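Local coordinates for arginine decarboxylase, A207R protein (Paramecium bursaria Chlorella virus 1, PDB 2NVA), which decarboxylates arginine to agmatine with the help of pyridoxal 5'-phosphate, as a member of the eukaryotic ornithine decarboxylase-like family, at residues A[316-321]-A[327-332]; A[185-190]-A[228-233]; A[22-27]-A[52-57]. All coordinates share one frame; numbering follows the deposited sequence.

Interaction 1 of 3, residues A[316-321]-A[327-332]; sequences PSVLYG and VDVINH
Leu319, which loses the most surface in this contact, faces two residues of the other strand at once. Its N donates to Asn331 O at 2.8 Å, a nearly straight bond (N-H...O 167°). Its O receives Asn331 N at 3.1 Å on a lone pair in the carbonyl plane, and Ile330 N only weakly. Two residues opposite one mark a classic beta bulge, and the register slips by one before Tyr320 pairs with Val329. On one face of the sheet Leu319 and Asn331 lie side by side, pointing the same way, with Leu319 CD1 3.9 Å from Asn331 CB. The amide beyond is held from elsewhere, ND2 by Pro300 O and OD1 by Asn333 N. On the other face Tyr320 CE1 is 3.8 Å from Val329 CG2, an oblique approach that is neither face nor edge.

Gly321 continues the pairing with N donating to Asp328 O (3.1 Å), although the donor stands well above the carbonyl plane. Because Gly321 carries no side chain, the Asp328 carboxylate can lie against its backbone. Asp328 CG is anti to its own N (chi1 173°), which brings OD1 to 3.2 Å from Gly321 CA. Both carboxylate oxygens have partners, Thr286 N on OD1 and Thr323 OG1 on OD2. The loop that links the hairpin strands carries Cys324 and Asp325, which belong to the pocket of the agmatine-cofactor adduct. Asp328 O also accepts from Lys148 NZ of the second subunit, as does Gly321 O, so one carbonyl couples the hairpin's pairing to the subunit interface.

Interaction 2 of 3, residues A[185-190]-A[228-233]; sequences EAYYRA and TYMSDY
The Tyr233 ring slides partly over that of Tyr188, the planes 27° apart and the ring centroids 5.1 Å from each other, so the two rings barely overlap. They are near parallel and slid apart: Tyr188 CD1 lies over the Tyr233 ring toward its rim, and Tyr233 OH over the Tyr188 ring, also toward its rim. The two side chains cross at about a right angle, and the closest approach is Tyr233 CE2 to Tyr188 CB, 3.6 Å. Tyr233 reaches this place with CG roughly anti to its backbone N (chi1 -151°). At its far end OH donates a weak bond to Glu185 OE2 (3.3 Å), the glutamate chain being bent at chi2 to bring its carboxylate round. Glu185 CA meets the same ring at its edge.

These residues belong to helices 184-204 and 229-241, which follow the adjacent parallel strands 170-174 and 210-212 and so are neighbours in the outer layer of the TIM barrel. Their short segments run 22° from parallel with axes 9.5 Å apart.

Deeper in, Met230 folds back at chi2 and chi3 so that CE comes against Tyr187, 3.4 Å from CE2, approaching the ring obliquely. Both residues are buried. The Tyr187 hydroxyl bonds to Gly215 O. The side chain comes within about 4 Å of Gly216 (nearest atoms), which binds pyridoxal 5'-phosphate, and about 7 Å of the bound adduct, consistent with a second-shell place. The Tyr188 hydroxyl has its partner further along the second helix, Asp240 OD2, while Phe241 also meets the Tyr188 ring.

Interaction 3 of 3, residues A[22-27]-A[52-57]; sequences SSPKIV and DEVLLK
Val27 and Leu55 cross at about a right angle, and a single methyl of the leucine does the touching: Leu55 CD1 is 3.6 Å from Val27 CG2 and 3.8 Å from Val27 CG1, so it is held by both branches of the valine. With the Val27 CB directed at the other helix and CG1 anti to the backbone N (chi1 172°), both methyls are turned to that one carbon. A turn earlier on the first helix, Pro24 meets Val54, the residue before Leu55, at a slant, Pro24 CG lying 3.7 Å from Val54 CG1. The contact is small, 160 Å² buried on both sides together.

The two helices flank strand 41-46 in sequence: helix 24-37 leads into it and helix 53-61 follows it, the first helices of the barrel's outer layer. Leu55 also rests on Tyr45 of that strand, while Tyr261 touches Val27, Val54 and Leu55 and so packs on the same apolar cluster.

At the start of the second helix Asp52 is the N-cap. Its OD1 accepts Leu55 N at 3.0 Å (N-H...O 153°) on the anti lone pair, and also Tyr261 OH, which fixes the carboxylate's rotation; OD2 takes Tyr371 OH. A water bridges the two segments on this side, 2.7 Å from Ser22 OG and giving a weak bond to Asp52 OD2 at 3.0 Å. Ser22 OG is bonded to Ser262 OG as well. Ser22 ends strand 18-22 of the mixed sheet, and its backbone bonds to Tyr370 and Ile372 at the end of the chain.

From the N terminus, the chain leaves strand 18-22 for the first barrel helix, and interaction 3 closes a loop of 24 residues that includes strand 41-46. Further on, interaction 2 closes a loop of 37 residues, returning helix 229-241 beside helix 184-204. Interaction 1 comes last and is the shortest, a hairpin with five residues between its segments. The three are in series, none nested or crossed. Centres lie about 27 Å apart for interactions 2 and 3, about 29 Å for 1 and 3, and about 35 Å for 1 and 2. Interactions 3 and 2 each join two helices of the barrel; interaction 1 belongs to the mixed sheet.

Interaction 1 of 3, residues A[316-321]-A[327-332]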
loop_
_atom_site.group_PDB
_atom_site.type_symbol
_atom_site.label_atom_id
_atom_site.label_comp_id
_atom_site.label_asym_id
_atom_site.label_seq_id
_atom_site.Cartn_x
_atom_site.Cartn_y
_atom_site.Cartn_z
ATOM N N PRO A 316 -11.249 -5.498 26.600
ATOM C CA PRO A 316 -10.109 -4.995 25.826
ATOM C C PRO A 316 -9.959 -5.774 24.515
ATOM O O PRO A 316 -9.879 -7.001 24.534
ATOM C CB PRO A 316 -8.910 -5.199 26.756
ATOM C CG PRO A 316 -9.376 -6.162 27.825
ATOM C CD PRO A 316 -10.853 -6.285 27.784
ATOM N N SER A 317 -9.950 -5.044 23.404
ATOM C CA SER A 317 -10.051 -5.640 22.068
ATOM C C SER A 317 -8.859 -5.266 21.200
ATOM O O SER A 317 -8.281 -4.184 21.358
ATOM C CB SER A 317 -11.350 -5.167 21.393
ATOM O OG SER A 317 -12.468 -5.443 22.237
ATOM N N VAL A 318 -8.515 -6.155 20.274
ATOM C CA VAL A 318 -7.481 -5.870 19.272
ATOM C C VAL A 318 -8.127 -6.113 17.911
ATOM O O VAL A 318 -8.706 -7.179 17.685
ATOM C CB VAL A 318 -6.231 -6.771 19.440
ATOM C CG1 VAL A 318 -5.102 -6.283 18.535
ATOM C CG2 VAL A 318 -5.770 -6.775 20.881
ATOM N N LEU A 319 -8.038 -5.133 17.013
ATOM C CA LEU A 319 -8.650 -5.266 15.689
ATOM C C LEU A 319 -7.588 -5.529 14.627
ATOM O O LEU A 319 -6.817 -4.629 14.275
ATOM C CB LEU A 319 -9.470 -4.023 15.333
ATOM C CG LEU A 319 -10.388 -3.487 16.440
ATOM C CD1 LEU A 319 -11.149 -2.270 15.935
ATOM C CD2 LEU A 319 -11.371 -4.560 16.978
ATOM N N TYR A 320 -7.544 -6.770 14.147
ATOM C CA TYR A 320 -6.559 -7.190 13.136
ATOM C C TYR A 320 -7.096 -7.148 11.721
ATOM O O TYR A 320 -8.268 -7.440 11.502
ATOM C CB TYR A 320 -6.091 -8.612 13.412
ATOM C CG TYR A 320 -5.161 -8.735 14.588
ATOM C CD1 TYR A 320 -3.873 -8.186 14.537
ATOM C CD2 TYR A 320 -5.549 -9.413 15.741
ATOM C CE1 TYR A 320 -2.993 -8.305 15.601
ATOM C CE2 TYR A 320 -4.674 -9.540 16.823
ATOM C CZ TYR A 320 -3.397 -8.970 16.739
ATOM O OH TYR A 320 -2.505 -9.069 17.779
ATOM N N GLY A 321 -6.228 -6.823 10.767
ATOM C CA GLY A 321 -6.570 -6.927 9.354
ATOM C C GLY A 321 -6.470 -8.384 8.895
ATOM O O GLY A 321 -5.851 -9.210 9.573
ATOM N N VAL A 327 2.223 -6.366 10.616
ATOM C CA VAL A 327 2.055 -4.888 10.569
ATOM C C VAL A 327 0.583 -4.494 10.377
ATOM O O VAL A 327 0.167 -3.367 10.708
ATOM C CB VAL A 327 2.945 -4.245 9.474
ATOM C CG1 VAL A 327 2.260 -4.286 8.122
ATOM C CG2 VAL A 327 3.309 -2.805 9.852
ATOM N N ASP A 328 -0.195 -5.447 9.868
ATOM C CA ASP A 328 -1.583 -5.213 9.492
ATOM C C ASP A 328 -2.491 -5.347 10.717
ATOM O O ASP A 328 -3.161 -6.368 10.924
ATOM C CB ASP A 328 -1.950 -6.198 8.375
ATOM C CG ASP A 328 -3.414 -6.175 8.015
ATOM O OD1 ASP A 328 -4.102 -5.159 8.265
ATOM O OD2 ASP A 328 -3.868 -7.221 7.502
ATOM N N VAL A 329 -2.496 -4.292 11.520
ATOM C CA VAL A 329 -3.311 -4.210 12.708
ATOM C C VAL A 329 -4.106 -2.914 12.569
ATOM O O VAL A 329 -3.524 -1.829 12.460
ATOM C CB VAL A 329 -2.432 -4.152 13.994
ATOM C CG1 VAL A 329 -3.297 -4.212 15.250
ATOM C CG2 VAL A 329 -1.399 -5.280 13.992
ATOM N N ILE A 330 -5.428 -3.037 12.572
ATOM C CA ILE A 330 -6.319 -1.874 12.408
ATOM C C ILE A 330 -6.318 -1.005 13.663
ATOM O O ILE A 330 -6.227 0.226 13.585
ATOM C CB ILE A 330 -7.782 -2.298 12.027
ATOM C CG1 ILE A 330 -7.820 -3.111 10.703
ATOM C CG2 ILE A 330 -8.722 -1.084 11.985
ATOM C CD1 ILE A 330 -6.826 -2.582 9.681
ATOM N N ASN A 331 -6.410 -1.647 14.822
ATOM C CA ASN A 331 -6.366 -0.950 16.114
ATOM C C ASN A 331 -5.767 -1.869 17.181
ATOM O O ASN A 331 -6.325 -2.931 17.464
ATOM C CB ASN A 331 -7.770 -0.470 16.514
ATOM C CG ASN A 331 -7.746 0.529 17.670
ATOM O OD1 ASN A 331 -6.944 0.414 18.602
ATOM N ND2 ASN A 331 -8.649 1.498 17.627
ATOM N N HIS A 332 -4.614 -1.483 17.743
ATOM C CA HIS A 332 -3.895 -2.349 18.690
ATOM C C HIS A 332 -4.624 -2.578 20.004
ATOM O O HIS A 332 -4.487 -3.641 20.621
ATOM C CB HIS A 332 -2.484 -1.804 18.991
ATOM C CG HIS A 332 -1.487 -2.114 17.923
ATOM N ND1 HIS A 332 -1.397 -1.375 16.767
ATOM C CD2 HIS A 332 -0.553 -3.091 17.822
ATOM C CE1 HIS A 332 -0.442 -1.873 16.001
ATOM N NE2 HIS A 332 0.080 -2.918 16.613
#

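Interaction 2 of 3, residues A[185-190]-A[228-233]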
loop_
_atom_site.group_PDB
_atom_site.type_symbol
_atom_site.label_atom_id
_atom_site.label_comp_id
_atom_site.label_asym_id
_atom_site.label_seq_id
_atom_site.Cartn_x
_atom_site.Cartn_y
_atom_site.Cartn_z
ATOM N N GLU A 185 -1.436 29.259 11.949
ATOM C CA GLU A 185 -0.240 30.101 11.783
ATOM C C GLU A 185 0.628 29.658 10.602
ATOM O O GLU A 185 1.256 30.483 9.934
ATOM C CB GLU A 185 0.561 30.100 13.085
ATOM C CG GLU A 185 1.758 31.032 13.120
ATOM C CD GLU A 185 1.408 32.502 13.247
ATOM O OE1 GLU A 185 2.004 33.314 12.499
ATOM O OE2 GLU A 185 0.579 32.880 14.118
ATOM N N ALA A 186 0.650 28.353 10.339
ATOM C CA ALA A 186 1.367 27.826 9.193
ATOM C C ALA A 186 0.838 28.419 7.882
ATOM O O ALA A 186 1.626 28.750 7.005
ATOM C CB ALA A 186 1.292 26.300 9.166
ATOM N N TYR A 187 -0.486 28.529 7.748
ATOM C CA TYR A 187 -1.105 29.109 6.552
ATOM C C TYR A 187 -0.848 30.604 6.454
ATOM O O TYR A 187 -0.559 31.113 5.365
ATOM C CB TYR A 187 -2.607 28.837 6.505
ATOM C CG TYR A 187 -2.926 27.400 6.181
ATOM C CD1 TYR A 187 -3.234 27.007 4.872
ATOM C CD2 TYR A 187 -2.896 26.419 7.178
ATOM C CE1 TYR A 187 -3.514 25.667 4.569
ATOM C CE2 TYR A 187 -3.175 25.088 6.880
ATOM C CZ TYR A 187 -3.480 24.720 5.581
ATOM O OH TYR A 187 -3.760 23.400 5.300
ATOM N N TYR A 188 -0.938 31.289 7.592
ATOM C CA TYR A 188 -0.644 32.709 7.640
ATOM C C TYR A 188 0.781 32.992 7.133
ATOM O O TYR A 188 0.973 33.828 6.258
ATOM C CB TYR A 188 -0.823 33.252 9.058
ATOM C CG TYR A 188 -0.806 34.766 9.076
ATOM C CD1 TYR A 188 -1.995 35.489 9.048
ATOM C CD2 TYR A 188 0.393 35.465 9.076
ATOM C CE1 TYR A 188 -1.997 36.888 9.026
ATOM C CE2 TYR A 188 0.410 36.878 9.070
ATOM C CZ TYR A 188 -0.795 37.576 9.036
ATOM O OH TYR A 188 -0.801 38.961 9.032
ATOM N N ARG A 189 1.765 32.289 7.690
ATOM C CA ARG A 189 3.175 32.451 7.298
ATOM C C ARG A 189 3.418 32.060 5.840
ATOM O O ARG A 189 4.241 32.687 5.153
ATOM C CB ARG A 189 4.098 31.643 8.227
ATOM C CG ARG A 189 4.217 32.209 9.659
ATOM C CD ARG A 189 5.033 31.270 10.552
ATOM N NE ARG A 189 5.673 31.951 11.694
ATOM C CZ ARG A 189 5.196 31.990 12.943
ATOM N NH1 ARG A 189 4.054 31.376 13.262
ATOM N NH2 ARG A 189 5.872 32.615 13.894
ATOM N N ALA A 190 2.705 31.029 5.375
ATOM C CA ALA A 190 2.810 30.571 3.992
ATOM C C ALA A 190 2.268 31.615 3.018
ATOM O O ALA A 190 2.841 31.829 1.945
ATOM C CB ALA A 190 2.083 29.251 3.806
ATOM N N THR A 228 -14.359 27.126 12.492
ATOM C CA THR A 228 -13.805 28.159 11.607
ATOM C C THR A 228 -12.426 28.646 12.019
ATOM O O THR A 228 -11.968 29.686 11.523
ATOM C CB THR A 228 -14.745 29.365 11.480
ATOM O OG1 THR A 228 -14.795 30.067 12.728
ATOM C CG2 THR A 228 -16.157 28.906 11.110
ATOM N N TYR A 229 -11.746 27.898 12.896
ATOM C CA TYR A 229 -10.402 28.313 13.345
ATOM C C TYR A 229 -9.452 28.468 12.165
ATOM O O TYR A 229 -8.744 29.479 12.087
ATOM C CB TYR A 229 -9.802 27.434 14.474
ATOM C CG TYR A 229 -9.370 26.014 14.113
ATOM C CD1 TYR A 229 -10.281 25.099 13.593
ATOM C CD2 TYR A 229 -8.053 25.562 14.354
ATOM C CE1 TYR A 229 -9.902 23.788 13.282
ATOM C CE2 TYR A 229 -7.666 24.235 14.054
ATOM C CZ TYR A 229 -8.609 23.361 13.518
ATOM O OH TYR A 229 -8.288 22.056 13.161
ATOM N N MET A 230 -9.439 27.498 11.251
ATOM C CA MET A 230 -8.528 27.555 10.119
ATOM C C MET A 230 -8.939 28.662 9.139
ATOM O O MET A 230 -8.120 29.523 8.788
ATOM C CB MET A 230 -8.379 26.183 9.430
ATOM C CG MET A 230 -7.838 25.066 10.359
ATOM S SD MET A 230 -6.206 25.437 11.068
ATOM C CE MET A 230 -5.158 25.030 9.665
ATOM N N SER A 231 -10.213 28.658 8.751
ATOM C CA SER A 231 -10.707 29.539 7.702
ATOM C C SER A 231 -10.637 31.023 8.056
ATOM O O SER A 231 -10.239 31.824 7.221
ATOM C CB SER A 231 -12.126 29.140 7.275
ATOM O OG SER A 231 -13.053 29.304 8.340
ATOM N N ASP A 232 -11.013 31.389 9.284
ATOM C CA ASP A 232 -10.933 32.791 9.738
ATOM C C ASP A 232 -9.522 33.331 9.623
ATOM O O ASP A 232 -9.299 34.460 9.157
ATOM C CB ASP A 232 -11.364 32.911 11.207
ATOM C CG ASP A 232 -12.826 32.652 11.403
ATOM O OD1 ASP A 232 -13.592 32.850 10.420
ATOM O OD2 ASP A 232 -13.223 32.247 12.538
ATOM N N TYR A 233 -8.558 32.517 10.035
ATOM C CA TYR A 233 -7.178 32.968 10.012
ATOM C C TYR A 233 -6.593 33.007 8.601
ATOM O O TYR A 233 -5.842 33.921 8.269
ATOM C CB TYR A 233 -6.318 32.148 10.983
ATOM C CG TYR A 233 -5.141 32.916 11.550
ATOM C CD1 TYR A 233 -5.308 34.183 12.122
ATOM C CD2 TYR A 233 -3.854 32.374 11.507
ATOM C CE1 TYR A 233 -4.201 34.896 12.652
ATOM C CE2 TYR A 233 -2.759 33.058 12.029
ATOM C CZ TYR A 233 -2.919 34.295 12.596
ATOM O OH TYR A 233 -1.796 34.970 13.094
#

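Interaction 3 of 3, residues A[22-27]-A[52-57]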
loop_
_atom_site.group_PDB
_atom_site.type_symbol
_atom_site.label_atom_id
_atom_site.label_comp_id
_atom_site.label_asym_id
_atom_site.label_seq_id
_atom_site.Cartn_x
_atom_site.Cartn_y
_atom_site.Cartn_z
ATOM N N SER A 22 -21.555 5.659 0.768
ATOM C CA SER A 22 -21.121 6.998 0.371
ATOM C C SER A 22 -22.309 7.910 0.151
ATOM O O SER A 22 -23.318 7.480 -0.410
ATOM C CB SER A 22 -20.282 6.902 -0.904
ATOM O OG SER A 22 -19.163 6.054 -0.673
ATOM N N SER A 23 -22.192 9.158 0.592
ATOM C CA SER A 23 -23.306 10.106 0.480
ATOM C C SER A 23 -22.925 11.405 -0.226
ATOM O O SER A 23 -22.300 12.281 0.376
ATOM C CB SER A 23 -23.909 10.419 1.851
ATOM O OG SER A 23 -22.867 10.628 2.789
ATOM N N PRO A 24 -23.316 11.531 -1.502
ATOM C CA PRO A 24 -23.102 12.774 -2.237
ATOM C C PRO A 24 -23.677 14.007 -1.526
ATOM O O PRO A 24 -23.081 15.084 -1.611
ATOM C CB PRO A 24 -23.816 12.533 -3.574
ATOM C CG PRO A 24 -23.876 11.047 -3.712
ATOM C CD PRO A 24 -23.920 10.468 -2.333
ATOM N N LYS A 25 -24.803 13.854 -0.825
ATOM C CA LYS A 25 -25.447 14.993 -0.146
ATOM C C LYS A 25 -24.552 15.593 0.938
ATOM O O LYS A 25 -24.550 16.809 1.150
ATOM C CB LYS A 25 -26.787 14.575 0.462
ATOM C CG LYS A 25 -27.725 13.901 -0.543
ATOM C CD LYS A 25 -28.379 14.897 -1.489
ATOM C CE LYS A 25 -28.994 14.194 -2.722
ATOM N NZ LYS A 25 -27.891 13.654 -3.629
ATOM N N ILE A 26 -23.796 14.742 1.630
ATOM C CA ILE A 26 -22.834 15.230 2.607
ATOM C C ILE A 26 -21.832 16.171 1.948
ATOM O O ILE A 26 -21.558 17.260 2.457
ATOM C CB ILE A 26 -22.132 14.066 3.376
ATOM C CG1 ILE A 26 -23.086 13.505 4.440
ATOM C CG2 ILE A 26 -20.823 14.549 4.023
ATOM C CD1 ILE A 26 -22.482 12.359 5.283
ATOM N N VAL A 27 -21.306 15.760 0.801
ATOM C CA VAL A 27 -20.304 16.546 0.082
ATOM C C VAL A 27 -20.920 17.832 -0.477
ATOM O O VAL A 27 -20.297 18.886 -0.393
ATOM C CB VAL A 27 -19.645 15.713 -1.025
ATOM C CG1 VAL A 27 -18.727 16.580 -1.931
ATOM C CG2 VAL A 27 -18.848 14.581 -0.384
ATOM N N ASP A 52 -13.619 8.325 -6.489
ATOM C CA ASP A 52 -14.946 7.762 -6.685
ATOM C C ASP A 52 -15.705 8.574 -7.739
ATOM O O ASP A 52 -15.830 9.791 -7.624
ATOM C CB ASP A 52 -15.689 7.764 -5.342
ATOM C CG ASP A 52 -17.111 7.262 -5.463
ATOM O OD1 ASP A 52 -18.017 8.102 -5.634
ATOM O OD2 ASP A 52 -17.313 6.030 -5.400
ATOM N N GLU A 53 -16.213 7.899 -8.766
ATOM C CA GLU A 53 -16.804 8.632 -9.888
ATOM C C GLU A 53 -18.076 9.420 -9.558
ATOM O O GLU A 53 -18.353 10.443 -10.209
ATOM C CB GLU A 53 -16.954 7.764 -11.138
ATOM C CG GLU A 53 -17.997 6.694 -11.080
ATOM C CD GLU A 53 -18.056 5.896 -12.394
ATOM O OE1 GLU A 53 -19.159 5.717 -12.944
ATOM O OE2 GLU A 53 -16.974 5.451 -12.871
ATOM N N VAL A 54 -18.827 8.965 -8.558
ATOM C CA VAL A 54 -20.004 9.722 -8.097
ATOM C C VAL A 54 -19.574 10.988 -7.355
ATOM O O VAL A 54 -20.190 12.047 -7.516
ATOM C CB VAL A 54 -20.938 8.834 -7.230
ATOM C CG1 VAL A 54 -22.019 9.662 -6.545
ATOM C CG2 VAL A 54 -21.577 7.756 -8.102
ATOM N N LEU A 55 -18.515 10.873 -6.553
ATOM C CA LEU A 55 -17.954 12.031 -5.860
ATOM C C LEU A 55 -17.491 13.086 -6.869
ATOM O O LEU A 55 -17.780 14.271 -6.702
ATOM C CB LEU A 55 -16.768 11.614 -4.977
ATOM C CG LEU A 55 -16.056 12.705 -4.171
ATOM C CD1 LEU A 55 -17.012 13.405 -3.208
ATOM C CD2 LEU A 55 -14.855 12.137 -3.420
ATOM N N LEU A 56 -16.787 12.641 -7.907
ATOM C CA LEU A 56 -16.258 13.557 -8.905
ATOM C C LEU A 56 -17.394 14.230 -9.677
ATOM O O LEU A 56 -17.324 15.424 -9.958
ATOM C CB LEU A 56 -15.310 12.837 -9.861
ATOM C CG LEU A 56 -14.036 12.214 -9.281
ATOM C CD1 LEU A 56 -13.243 11.524 -10.395
ATOM C CD2 LEU A 56 -13.161 13.238 -8.551
ATOM N N LYS A 57 -18.432 13.467 -10.013
ATOM C CA LYS A 57 -19.599 14.049 -10.698
ATOM C C LYS A 57 -20.310 15.070 -9.809
ATOM O O LYS A 57 -20.778 16.108 -10.290
ATOM C CB LYS A 57 -20.560 12.952 -11.180
ATOM C CG LYS A 57 -21.848 13.443 -11.875
ATOM C CD LYS A 57 -21.546 14.342 -13.076
ATOM C CE LYS A 57 -22.820 14.587 -13.898
ATOM N NZ LYS A 57 -22.660 15.745 -14.863
HETATM O O HOH W 1 -17.170 5.544 -2.490
#